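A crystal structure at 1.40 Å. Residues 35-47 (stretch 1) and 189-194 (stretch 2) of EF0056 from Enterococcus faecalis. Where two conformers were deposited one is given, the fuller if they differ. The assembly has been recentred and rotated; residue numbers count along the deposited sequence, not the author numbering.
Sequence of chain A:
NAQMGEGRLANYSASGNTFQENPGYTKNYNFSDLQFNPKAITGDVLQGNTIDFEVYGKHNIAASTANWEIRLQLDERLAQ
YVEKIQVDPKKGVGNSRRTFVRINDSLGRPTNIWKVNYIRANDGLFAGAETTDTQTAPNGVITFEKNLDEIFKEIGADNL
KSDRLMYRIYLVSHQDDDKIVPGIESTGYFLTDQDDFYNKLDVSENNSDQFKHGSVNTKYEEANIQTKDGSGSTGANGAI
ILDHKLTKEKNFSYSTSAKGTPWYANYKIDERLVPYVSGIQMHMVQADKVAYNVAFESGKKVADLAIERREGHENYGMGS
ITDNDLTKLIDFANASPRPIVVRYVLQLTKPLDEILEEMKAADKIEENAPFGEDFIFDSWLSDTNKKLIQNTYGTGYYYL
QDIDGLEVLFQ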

# COMPACT_ATOMS: atom_id res chain seq x y z
N GLN A 35 -3.25 3.41 6.53
CA GLN A 35 -2.75 3.92 5.26
C GLN A 35 -2.25 5.34 5.40
O GLN A 35 -2.80 6.12 6.17
N PHE A 36 -1.22 5.66 4.62
CA PHE A 36 -0.66 7.00 4.48
C PHE A 36 -0.90 7.46 3.07
O PHE A 36 -0.47 6.81 2.12
N ASN A 37 -1.62 8.58 2.93
CA ASN A 37 -2.05 9.04 1.61
C ASN A 37 -1.58 10.48 1.37
O ASN A 37 -2.30 11.43 1.67
N PRO A 38 -0.38 10.63 0.81
CA PRO A 38 0.16 11.95 0.50
C PRO A 38 -0.28 12.44 -0.88
O PRO A 38 -0.49 11.62 -1.80
N LYS A 39 -0.40 13.75 -1.02
CA LYS A 39 -0.61 14.33 -2.33
C LYS A 39 0.63 14.11 -3.21
O LYS A 39 1.75 13.95 -2.72
N ALA A 40 0.43 14.10 -4.52
CA ALA A 40 1.55 14.03 -5.46
C ALA A 40 2.45 15.26 -5.38
O ALA A 40 1.97 16.38 -5.15
N ILE A 41 3.76 15.04 -5.54
CA ILE A 41 4.76 16.11 -5.50
C ILE A 41 4.94 16.60 -6.92
O ILE A 41 5.90 16.24 -7.61
N THR A 42 3.99 17.41 -7.35
CA THR A 42 3.92 17.86 -8.73
C THR A 42 3.55 19.33 -8.77
O THR A 42 2.96 19.89 -7.84
N GLY A 43 3.91 19.96 -9.89
CA GLY A 43 3.51 21.32 -10.16
C GLY A 43 3.99 22.28 -9.11
O GLY A 43 5.17 22.32 -8.76
N ASP A 44 3.05 23.06 -8.61
CA ASP A 44 3.36 24.15 -7.71
C ASP A 44 3.85 23.66 -6.35
O ASP A 44 4.43 24.43 -5.62
N VAL A 45 3.63 22.39 -6.03
CA VAL A 45 4.13 21.84 -4.77
C VAL A 45 5.64 21.97 -4.70
O VAL A 45 6.21 22.20 -3.63
N LEU A 46 6.31 21.83 -5.83
CA LEU A 46 7.77 21.89 -5.85
C LEU A 46 8.32 23.26 -5.44
O LEU A 46 9.45 23.37 -4.96
N GLN A 47 7.52 24.31 -5.63
CA GLN A 47 7.94 25.67 -5.29
C GLN A 47 7.50 26.05 -3.88
O GLN A 47 7.57 27.23 -3.47
N TYR A 189 5.30 4.81 -2.43
CA TYR A 189 6.21 5.84 -2.89
C TYR A 189 5.50 7.11 -3.24
O TYR A 189 4.33 7.10 -3.61
N PHE A 190 6.17 8.24 -3.07
CA PHE A 190 5.63 9.52 -3.45
C PHE A 190 5.60 9.69 -4.95
O PHE A 190 6.58 9.45 -5.63
N LEU A 191 4.45 10.12 -5.45
CA LEU A 191 4.30 10.40 -6.88
C LEU A 191 4.87 11.75 -7.23
O LEU A 191 4.83 12.69 -6.43
N THR A 192 5.40 11.84 -8.43
CA THR A 192 5.99 13.06 -8.92
C THR A 192 5.55 13.23 -10.36
O THR A 192 4.72 12.47 -10.84
N ASP A 193 6.09 14.23 -11.05
CA ASP A 193 5.63 14.56 -12.40
C ASP A 193 6.09 13.55 -13.45
O ASP A 193 5.68 13.64 -14.60
N GLN A 194 6.93 12.61 -13.04
CA GLN A 194 7.35 11.54 -13.94
C GLN A 194 6.32 10.42 -13.97
O GLN A 194 6.44 9.47 -14.74

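The two stretches meet through a small apolar cluster around Phe-190 at one end and a polar clasp on Asp-193 at the other, with a short run of backbone contacts and two bridging waters between them. Phe-190 (chi1 m) starts sideways from its backbone, but its ring reaches nearer to stretch 1 and meets three residues there. Phe-36, whose chi1 is t and whose CB points toward stretch 2, presents its ring edge, with CE2 3.9 Å from Phe-190 CZ. Pro-38 also points inward and places CB 3.6 Å from Phe-190 CE1. Ile-41, in the m, t rotamer, sets off sideways and extends CD1 to 3.7 Å from Phe-190 CB.

Beyond this cluster the backbones come close enough to bond directly: Ile-41 N donates to Leu-191 O at 2.7 Å, while the side chains of Ala-40 and Leu-191 (m, t) meet at their CB atoms, 4.0 Å apart. Thr-192 (chi1 p) points away overall, although its CB still lies 3.8 Å from Ile-41 O; its CA makes a C-H···O contact with the same Ile-41 O at 3.4 Å. Water molecules fill the gaps where the backbones stand too far apart to pair. Water 1 donates to Lys-39 O and accepts from Leu-191 N, both at 2.9 Å; water 2 donates to Ile-41 O at 2.7 Å and accepts from Asp-193 N at 3.1 Å.

At the polar end, Thr-42 adopts chi1 p and packs CG2 3.4 Å from Thr-192 C, with its CB 3.3 Å from Asp-193 OD1. The carboxylate of Asp-193 (chi1 m) swings nearer to stretch 1, and its OD2 accepts a nearly straight hydrogen bond of 3.1 Å from Gly-43 N. An acidic side chain thus holds the backbone at Gly-43, close to the 3-10 segment of residues 44-46. Lys-39, by contrast, points away.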

# COMPACT_ATOMS: atom_id res chain seq x y z
CB GLN A 35 -3.84 3.92 4.20
CG GLN A 35 -4.49 2.59 3.93
CD GLN A 35 -3.60 1.64 3.21
OE1 GLN A 35 -2.66 2.02 2.51
NE2 GLN A 35 -3.87 0.37 3.38
CB PHE A 36 0.84 6.96 4.78
CG PHE A 36 1.57 8.26 4.62
CD1 PHE A 36 1.45 9.28 5.55
CD2 PHE A 36 2.39 8.46 3.53
CE1 PHE A 36 2.15 10.47 5.38
CE2 PHE A 36 3.08 9.65 3.39
CZ PHE A 36 2.95 10.63 4.31
CB ASN A 37 -3.56 8.95 1.45
CG ASN A 37 -4.01 9.37 0.06
OD1 ASN A 37 -3.22 9.35 -0.88
ND2 ASN A 37 -5.25 9.77 -0.06
CB PRO A 38 1.68 11.70 0.49
CG PRO A 38 1.80 10.30 -0.05
CD PRO A 38 0.57 9.55 0.47
CB LYS A 39 -0.86 15.83 -2.20
CG LYS A 39 -2.18 16.19 -1.56
CD LYS A 39 -3.35 15.73 -2.41
CE LYS A 39 -4.64 16.23 -1.82
NZ LYS A 39 -5.71 15.20 -1.93
CB ALA A 40 1.02 13.88 -6.87
CB ILE A 41 6.10 15.66 -4.88
CG1 ILE A 41 5.88 14.90 -3.56
CG2 ILE A 41 6.99 16.86 -4.63
CD1 ILE A 41 7.17 14.30 -2.95
CB THR A 42 2.84 17.07 -9.50
OG1 THR A 42 1.58 17.20 -8.82
CG2 THR A 42 3.20 15.60 -9.58
CB ASP A 44 2.14 25.04 -7.53
CG ASP A 44 1.74 25.77 -8.81
OD1 ASP A 44 2.54 25.80 -9.77
OD2 ASP A 44 0.62 26.32 -8.81
CB VAL A 45 3.71 20.35 -4.59
CG1 VAL A 45 4.38 19.71 -3.38
CG2 VAL A 45 2.20 20.23 -4.45
CB LEU A 46 8.30 21.55 -7.24
CG LEU A 46 8.17 20.08 -7.63
CD1 LEU A 46 8.39 19.90 -9.13
CD2 LEU A 46 9.14 19.22 -6.83
CB GLN A 47 7.40 26.69 -6.28
CG GLN A 47 8.23 26.86 -7.54
CD GLN A 47 7.54 26.28 -8.73
OE1 GLN A 47 7.36 25.08 -8.81
NE2 GLN A 47 7.10 27.14 -9.65
CB TYR A 189 7.11 5.37 -4.05
CG TYR A 189 6.38 5.09 -5.35
CD1 TYR A 189 5.73 3.89 -5.57
CD2 TYR A 189 6.33 6.05 -6.34
CE1 TYR A 189 5.06 3.65 -6.76
CE2 TYR A 189 5.66 5.82 -7.53
CZ TYR A 189 5.04 4.62 -7.73
OH TYR A 189 4.36 4.41 -8.92
CB PHE A 190 6.46 10.66 -2.82
CG PHE A 190 6.36 10.75 -1.31
CD1 PHE A 190 5.36 11.49 -0.71
CD2 PHE A 190 7.31 10.13 -0.50
CE1 PHE A 190 5.30 11.57 0.68
CE2 PHE A 190 7.25 10.24 0.88
CZ PHE A 190 6.24 10.98 1.45
CB LEU A 191 2.83 10.37 -7.29
CG LEU A 191 2.08 9.08 -7.01
CD1 LEU A 191 0.67 9.22 -7.55
CD2 LEU A 191 2.78 7.90 -7.64
CB THR A 192 7.51 12.99 -8.85
OG1 THR A 192 7.98 11.94 -9.71
CG2 THR A 192 7.97 12.72 -7.43
CB ASP A 193 6.09 15.97 -12.79
CG ASP A 193 5.10 17.05 -12.37
OD1 ASP A 193 3.89 16.89 -12.65
OD2 ASP A 193 5.53 18.05 -11.76
CB GLN A 194 8.72 10.98 -13.54
CG GLN A 194 8.71 10.08 -12.31
CD GLN A 194 10.10 9.58 -11.96
OE1 GLN A 194 10.92 9.30 -12.84
NE2 GLN A 194 10.38 9.46 -10.66
O HOH W 1 2.65 11.36 -3.54
O HOH W 2 7.83 16.28 -9.47